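Local coordinates for mandelate racemase/muconate lactonizing enzyme/Enolase superfamily (Rhodobacter sphaeroides, PDB 2HZG), which belongs to the mandelate racemase/muconate lactonizing enzyme group of the enolase superfamily, pairs a capping domain with a barrel domain and carries bound sodium ions, at residues 45-57 and 95-107. Sequence-based numbering, arbitrary orientation. Where two conformers were deposited one is given.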
ATOM      1  N   GLU A  45       9.038  10.277  -1.763  1.00 18.08           N
ATOM      2  CA  GLU A  45       8.841   9.991  -3.183  1.00 18.90           C
ATOM      3  C   GLU A  45       7.423   9.442  -3.342  1.00 18.50           C
ATOM      4  O   GLU A  45       7.193   8.233  -3.383  1.00 19.06           O
ATOM      5  CB  GLU A  45       9.916   9.029  -3.736  1.00 18.63           C
ATOM      6  CG  GLU A  45       9.754   8.704  -5.234  1.00 21.33           C
ATOM      7  CD  GLU A  45       9.563   9.934  -6.156  1.00 25.34           C
ATOM      8  OE1 GLU A  45      10.010  11.053  -5.816  1.00 25.72           O
ATOM      9  OE2 GLU A  45       8.965   9.767  -7.252  1.00 27.38           O
ATOM     10  N   ALA A  46       6.465  10.355  -3.408  1.00 17.83           N
ATOM     11  CA  ALA A  46       5.087  10.000  -3.155  1.00 17.38           C
ATOM     12  C   ALA A  46       4.238  11.118  -3.688  1.00 17.45           C
ATOM     13  O   ALA A  46       4.743  12.227  -3.924  1.00 17.86           O
ATOM     14  CB  ALA A  46       4.859   9.877  -1.650  1.00 17.31           C
ATOM     15  N   ALA A  47       2.940  10.853  -3.792  1.00 16.63           N
ATOM     16  CA  ALA A  47       1.958  11.876  -4.139  1.00 16.01           C
ATOM     17  C   ALA A  47       1.881  12.858  -2.974  1.00 15.19           C
ATOM     18  O   ALA A  47       1.541  12.468  -1.859  1.00 14.63           O
ATOM     19  CB  ALA A  47       0.588  11.221  -4.426  1.00 15.65           C
ATOM     20  N   PRO A  48       2.263  14.124  -3.210  1.00 15.45           N
ATOM     21  CA  PRO A  48       2.331  15.076  -2.100  1.00 14.90           C
ATOM     22  C   PRO A  48       1.044  15.343  -1.339  1.00 15.00           C
ATOM     23  O   PRO A  48       1.093  15.349  -0.127  1.00 14.65           O
ATOM     24  CB  PRO A  48       2.875  16.353  -2.760  1.00 14.87           C
ATOM     25  CG  PRO A  48       3.682  15.844  -3.928  1.00 14.25           C
ATOM     26  CD  PRO A  48       2.778  14.735  -4.459  1.00 15.23           C
ATOM     27  N   LEU A  49      -0.086  15.581  -2.019  1.00 13.99           N
ATOM     28  CA  LEU A  49      -1.288  15.915  -1.279  1.00 13.77           C
ATOM     29  C   LEU A  49      -1.837  14.751  -0.429  1.00 13.13           C
ATOM     30  O   LEU A  49      -2.191  14.968   0.719  1.00 13.24           O
ATOM     31  CB  LEU A  49      -2.376  16.539  -2.169  1.00 13.74           C
ATOM     32  CG  LEU A  49      -3.697  16.920  -1.491  1.00 14.72           C
ATOM     33  CD1 LEU A  49      -3.505  18.144  -0.589  1.00 13.44           C
ATOM     34  CD2 LEU A  49      -4.762  17.216  -2.546  1.00 15.56           C
ATOM     35  N   PRO A  50      -1.944  13.532  -0.997  1.00 13.47           N
ATOM     36  CA  PRO A  50      -2.336  12.382  -0.162  1.00 13.12           C
ATOM     37  C   PRO A  50      -1.392  12.164   1.008  1.00 13.71           C
ATOM     38  O   PRO A  50      -1.843  11.788   2.093  1.00 14.18           O
ATOM     39  CB  PRO A  50      -2.258  11.203  -1.139  1.00 13.44           C
ATOM     40  CG  PRO A  50      -2.554  11.812  -2.469  1.00 13.92           C
ATOM     41  CD  PRO A  50      -1.792  13.138  -2.407  1.00 12.96           C
ATOM     42  N   SER A  51      -0.090  12.395   0.800  1.00 13.54           N
ATOM     43  CA  SER A  51       0.883  12.296   1.885  1.00 13.88           C
ATOM     44  C   SER A  51       0.647  13.361   2.952  1.00 13.69           C
ATOM     45  O   SER A  51       0.618  13.034   4.136  1.00 13.48           O
ATOM     46  CB  SER A  51       2.324  12.371   1.358  1.00 13.21           C
ATOM     47  OG  SER A  51       2.554  11.321   0.445  1.00 16.41           O
ATOM     48  N   ILE A  52       0.478  14.622   2.540  1.00 13.76           N
ATOM     49  CA  ILE A  52       0.142  15.687   3.498  1.00 14.59           C
ATOM     50  C   ILE A  52      -1.147  15.327   4.258  1.00 14.86           C
ATOM     51  O   ILE A  52      -1.217  15.490   5.475  1.00 14.34           O
ATOM     52  CB  ILE A  52      -0.039  17.081   2.813  1.00 14.57           C
ATOM     53  CG1 ILE A  52       1.307  17.630   2.298  1.00 14.89           C
ATOM     54  CG2 ILE A  52      -0.704  18.073   3.784  1.00 14.95           C
ATOM     55  CD1 ILE A  52       1.140  18.739   1.199  1.00 15.74           C
ATOM     56  N   ALA A  53      -2.164  14.843   3.531  1.00 15.39           N
ATOM     57  CA  ALA A  53      -3.409  14.385   4.166  1.00 15.59           C
ATOM     58  C   ALA A  53      -3.177  13.288   5.212  1.00 15.51           C
ATOM     59  O   ALA A  53      -3.761  13.350   6.297  1.00 16.40           O
ATOM     60  CB  ALA A  53      -4.443  13.958   3.122  1.00 16.09           C
ATOM     61  N   ALA A  54      -2.310  12.317   4.910  1.00 15.35           N
ATOM     62  CA  ALA A  54      -1.898  11.292   5.878  1.00 15.14           C
ATOM     63  C   ALA A  54      -1.249  11.902   7.129  1.00 14.89           C
ATOM     64  O   ALA A  54      -1.414  11.392   8.233  1.00 14.40           O
ATOM     65  CB  ALA A  54      -0.950  10.221   5.215  1.00 14.13           C
ATOM     66  N   PHE A  55      -0.506  12.990   6.954  1.00 15.12           N
ATOM     67  CA  PHE A  55       0.112  13.690   8.099  1.00 15.35           C
ATOM     68  C   PHE A  55      -0.868  14.382   9.056  1.00 15.53           C
ATOM     69  O   PHE A  55      -0.658  14.358  10.275  1.00 15.71           O
ATOM     70  CB  PHE A  55       1.182  14.705   7.644  1.00 14.98           C
ATOM     71  CG  PHE A  55       2.120  15.090   8.740  1.00 14.61           C
ATOM     72  CD1 PHE A  55       2.991  14.151   9.279  1.00 14.33           C
ATOM     73  CD2 PHE A  55       2.090  16.372   9.287  1.00 15.22           C
ATOM     74  CE1 PHE A  55       3.836  14.483  10.327  1.00 14.42           C
ATOM     75  CE2 PHE A  55       2.949  16.717  10.344  1.00 14.85           C
ATOM     76  CZ  PHE A  55       3.810  15.775  10.860  1.00 14.18           C
ATOM     77  N   VAL A  56      -1.919  14.994   8.510  1.00 15.73           N
ATOM     78  CA  VAL A  56      -2.777  15.896   9.300  1.00 16.37           C
ATOM     79  C   VAL A  56      -4.234  15.467   9.481  1.00 16.79           C
ATOM     80  O   VAL A  56      -4.981  16.164  10.146  1.00 16.52           O
ATOM     81  CB  VAL A  56      -2.805  17.345   8.694  1.00 15.41           C
ATOM     82  CG1 VAL A  56      -1.359  17.928   8.627  1.00 15.84           C
ATOM     83  CG2 VAL A  56      -3.481  17.356   7.288  1.00 14.91           C
ATOM     84  N   CYS A  57      -4.652  14.362   8.858  1.00 16.51           N
ATOM     85  CA  CYS A  57      -6.075  14.023   8.834  1.00 16.86           C
ATOM     86  C   CYS A  57      -6.672  13.830  10.235  1.00 16.56           C
ATOM     87  O   CYS A  57      -5.973  13.427  11.152  1.00 16.33           O
ATOM     88  CB  CYS A  57      -6.335  12.761   7.986  1.00 16.76           C
ATOM     89  SG  CYS A  57      -5.410  11.322   8.499  1.00 17.87           S
ATOM     90  N   ASP A  95      -3.814   1.474   9.593  1.00 17.54           N
ATOM     91  CA  ASP A  95      -4.928   1.385   8.642  1.00 16.60           C
ATOM     92  C   ASP A  95      -4.976   2.573   7.669  1.00 16.09           C
ATOM     93  O   ASP A  95      -5.938   2.736   6.880  1.00 16.17           O
ATOM     94  CB  ASP A  95      -6.261   1.268   9.393  1.00 17.59           C
ATOM     95  CG  ASP A  95      -6.482  -0.120  10.011  1.00 20.00           C
ATOM     96  OD1 ASP A  95      -5.606  -1.004   9.904  1.00 21.32           O
ATOM     97  OD2 ASP A  95      -7.564  -0.320  10.613  1.00 25.33           O
ATOM     98  N   LEU A  96      -3.941   3.403   7.739  0.60 15.73           N
ATOM     99  CA  LEU A  96      -3.798   4.554   6.866  0.60 15.31           C
ATOM    100  C   LEU A  96      -2.797   4.140   5.789  0.60 15.01           C
ATOM    101  O   LEU A  96      -1.575   4.181   5.998  0.60 14.70           O
ATOM    102  CB  LEU A  96      -3.353   5.775   7.691  0.60 15.54           C
ATOM    103  CG  LEU A  96      -2.857   7.081   7.056  0.60 16.65           C
ATOM    104  CD1 LEU A  96      -3.479   7.361   5.693  0.60 14.56           C
ATOM    105  CD2 LEU A  96      -3.020   8.258   8.021  0.60 16.65           C
ATOM    106  N   LEU A  97      -3.323   3.694   4.647  1.00 14.31           N
ATOM    107  CA  LEU A  97      -2.485   3.056   3.617  1.00 14.14           C
ATOM    108  C   LEU A  97      -1.316   3.942   3.156  1.00 13.83           C
ATOM    109  O   LEU A  97      -0.203   3.450   2.972  1.00 14.68           O
ATOM    110  CB  LEU A  97      -3.347   2.593   2.424  1.00 13.84           C
ATOM    111  CG  LEU A  97      -2.664   1.865   1.244  1.00 13.68           C
ATOM    112  CD1 LEU A  97      -1.803   0.703   1.709  1.00 13.74           C
ATOM    113  CD2 LEU A  97      -3.736   1.406   0.182  1.00 12.57           C
ATOM    114  N   GLN A  98      -1.573   5.236   3.002  1.00 13.71           N
ATOM    115  CA  GLN A  98      -0.560   6.211   2.561  1.00 14.41           C
ATOM    116  C   GLN A  98       0.601   6.394   3.555  1.00 15.08           C
ATOM    117  O   GLN A  98       1.661   6.912   3.169  1.00 15.30           O
ATOM    118  CB  GLN A  98      -1.215   7.583   2.310  1.00 13.79           C
ATOM    119  CG  GLN A  98      -0.325   8.633   1.607  1.00 13.56           C
ATOM    120  CD  GLN A  98      -0.088   8.337   0.123  1.00 13.43           C
ATOM    121  OE1 GLN A  98      -0.812   7.558  -0.481  1.00 15.84           O
ATOM    122  NE2 GLN A  98       0.916   8.975  -0.467  1.00 14.26           N
ATOM    123  N   ALA A  99       0.421   5.963   4.810  1.00 14.12           N
ATOM    124  CA  ALA A  99       1.380   6.319   5.877  1.00 14.78           C
ATOM    125  C   ALA A  99       2.894   6.128   5.560  1.00 14.63           C
ATOM    126  O   ALA A  99       3.675   7.033   5.824  1.00 14.63           O
ATOM    127  CB  ALA A  99       1.015   5.665   7.209  1.00 14.52           C
ATOM    128  N   PRO A 100       3.309   4.961   5.016  1.00 14.72           N
ATOM    129  CA  PRO A 100       4.743   4.725   4.800  1.00 14.68           C
ATOM    130  C   PRO A 100       5.402   5.782   3.900  1.00 14.57           C
ATOM    131  O   PRO A 100       6.576   6.078   4.080  1.00 14.73           O
ATOM    132  CB  PRO A 100       4.774   3.374   4.076  1.00 14.89           C
ATOM    133  CG  PRO A 100       3.508   2.738   4.379  1.00 15.63           C
ATOM    134  CD  PRO A 100       2.503   3.795   4.610  1.00 15.10           C
ATOM    135  N   HIS A 101       4.647   6.325   2.942  1.00 13.79           N
ATOM    136  CA  HIS A 101       5.186   7.316   2.005  1.00 14.34           C
ATOM    137  C   HIS A 101       5.422   8.646   2.710  1.00 14.94           C
ATOM    138  O   HIS A 101       6.456   9.290   2.502  1.00 16.08           O
ATOM    139  CB  HIS A 101       4.232   7.472   0.817  1.00 13.73           C
ATOM    140  CG  HIS A 101       4.456   6.454  -0.258  1.00 12.19           C
ATOM    141  ND1 HIS A 101       3.919   6.573  -1.524  1.00 13.49           N
ATOM    142  CD2 HIS A 101       5.181   5.314  -0.262  1.00 10.20           C
ATOM    143  CE1 HIS A 101       4.301   5.542  -2.258  1.00 13.39           C
ATOM    144  NE2 HIS A 101       5.076   4.769  -1.517  1.00 12.93           N
ATOM    145  N   MET A 102       4.473   9.035   3.562  1.00 14.75           N
ATOM    146  CA  MET A 102       4.620  10.209   4.424  1.00 14.67           C
ATOM    147  C   MET A 102       5.764   9.990   5.425  1.00 14.53           C
ATOM    148  O   MET A 102       6.630  10.855   5.588  1.00 15.35           O
ATOM    149  CB  MET A 102       3.296  10.523   5.152  1.00 14.07           C
ATOM    150  CG  MET A 102       3.319  11.865   5.948  1.00 15.30           C
ATOM    151  SD  MET A 102       3.642  13.328   4.918  1.00 16.17           S
ATOM    152  CE  MET A 102       5.321  13.734   5.344  1.00 13.73           C
ATOM    153  N   LEU A 103       5.789   8.823   6.062  1.00 14.52           N
ATOM    154  CA  LEU A 103       6.872   8.478   6.984  1.00 14.38           C
ATOM    155  C   LEU A 103       8.284   8.544   6.369  1.00 13.96           C
ATOM    156  O   LEU A 103       9.227   8.965   7.028  1.00 13.24           O
ATOM    157  CB  LEU A 103       6.657   7.089   7.570  1.00 13.99           C
ATOM    158  CG  LEU A 103       7.749   6.523   8.498  1.00 15.34           C
ATOM    159  CD1 LEU A 103       7.965   7.413   9.768  1.00 16.64           C
ATOM    160  CD2 LEU A 103       7.373   5.116   8.895  1.00 15.09           C
ATOM    161  N   SER A 104       8.432   8.084   5.127  1.00 13.51           N
ATOM    162  CA  SER A 104       9.739   8.049   4.473  1.00 13.61           C
ATOM    163  C   SER A 104      10.526   9.364   4.611  1.00 14.14           C
ATOM    164  O   SER A 104      11.689   9.360   5.042  1.00 13.76           O
ATOM    165  CB  SER A 104       9.593   7.680   2.987  1.00 13.48           C
ATOM    166  OG  SER A 104       9.138   6.334   2.832  1.00 13.00           O
ATOM    167  N   GLY A 105       9.896  10.468   4.207  1.00 14.07           N
ATOM    168  CA  GLY A 105      10.525  11.793   4.230  1.00 14.30           C
ATOM    169  C   GLY A 105      10.826  12.257   5.655  1.00 15.02           C
ATOM    170  O   GLY A 105      11.862  12.862   5.903  1.00 13.73           O
ATOM    171  N   ILE A 106       9.913  11.951   6.583  1.00 15.10           N
ATOM    172  CA  ILE A 106      10.085  12.292   8.005  1.00 15.13           C
ATOM    173  C   ILE A 106      11.268  11.548   8.590  1.00 15.30           C
ATOM    174  O   ILE A 106      12.121  12.149   9.217  1.00 15.88           O
ATOM    175  CB  ILE A 106       8.812  11.967   8.827  1.00 14.69           C
ATOM    176  CG1 ILE A 106       7.678  12.907   8.412  1.00 15.02           C
ATOM    177  CG2 ILE A 106       9.082  12.030  10.381  1.00 14.90           C
ATOM    178  CD1 ILE A 106       6.308  12.413   8.776  1.00 13.99           C
ATOM    179  N   GLU A 107      11.316  10.242   8.358  1.00 14.44           N
ATOM    180  CA  GLU A 107      12.336   9.374   8.917  1.00 14.68           C
ATOM    181  C   GLU A 107      13.743   9.770   8.415  1.00 14.58           C
ATOM    182  O   GLU A 107      14.683   9.881   9.204  1.00 14.20           O
ATOM    183  CB  GLU A 107      11.978   7.906   8.603  1.00 14.47           C
ATOM    184  CG  GLU A 107      12.754   6.825   9.391  1.00 13.49           C
ATOM    185  CD  GLU A 107      14.084   6.451   8.726  1.00 14.61           C
ATOM    186  OE1 GLU A 107      14.549   7.141   7.757  1.00 14.52           O
ATOM    187  OE2 GLU A 107      14.664   5.439   9.151  1.00 14.90           O
TER
HETATM  188  O   HOH W   1       2.178   8.002  -3.078  1.00 14.67           O
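Gln98, in the type I turn from Leu96 to Ala99, reaches onto helix 48-56, where two helices of the enolase-type N-terminal capping domain cross; the axes of segments 48-56 and 99-107 lie almost at right angles (-87°) and approach to 8.5 Å. Along the side chain, CB rests on the methyl of Ala54; CG, anti to the backbone N (chi1 -170°), lies 3.5 Å from Pro50 O. The chain then bends at chi2, bringing CD against Pro50 CB. At the tip, OE1 accepts a hydrogen bond from the backbone N of Gln98 in the second subunit, while NE2 donates to Ser51 OG at 3.0 Å (N-H...O angle 157°), nearly in the amide plane. Both ends of the amide are therefore held, which fixes its flip. Ser51 OG in turn donates to Ala47 O from above the carbonyl plane, and Ala47 O also accepts from Ser51 N at the start of the helix.

One turn further along, Met102 fits as a knob among Ser51, Ile52, Ala54 and Phe55. Its SD approaches the Phe55 ring obliquely, a Met-aromatic contact 5.4 Å from the centroid, and Ile106 CD1 packs on Phe55 CE1. Leu10 and Val31 of the neighbouring antiparallel sheet touch Met102 as well.

Back near the Gln98 amide, Ala46 CB presses on His101, and one water accepts from Ala47 N and Gln98 NE2 while sitting in the plane of the His101 ring, 2.7 Å from ND1.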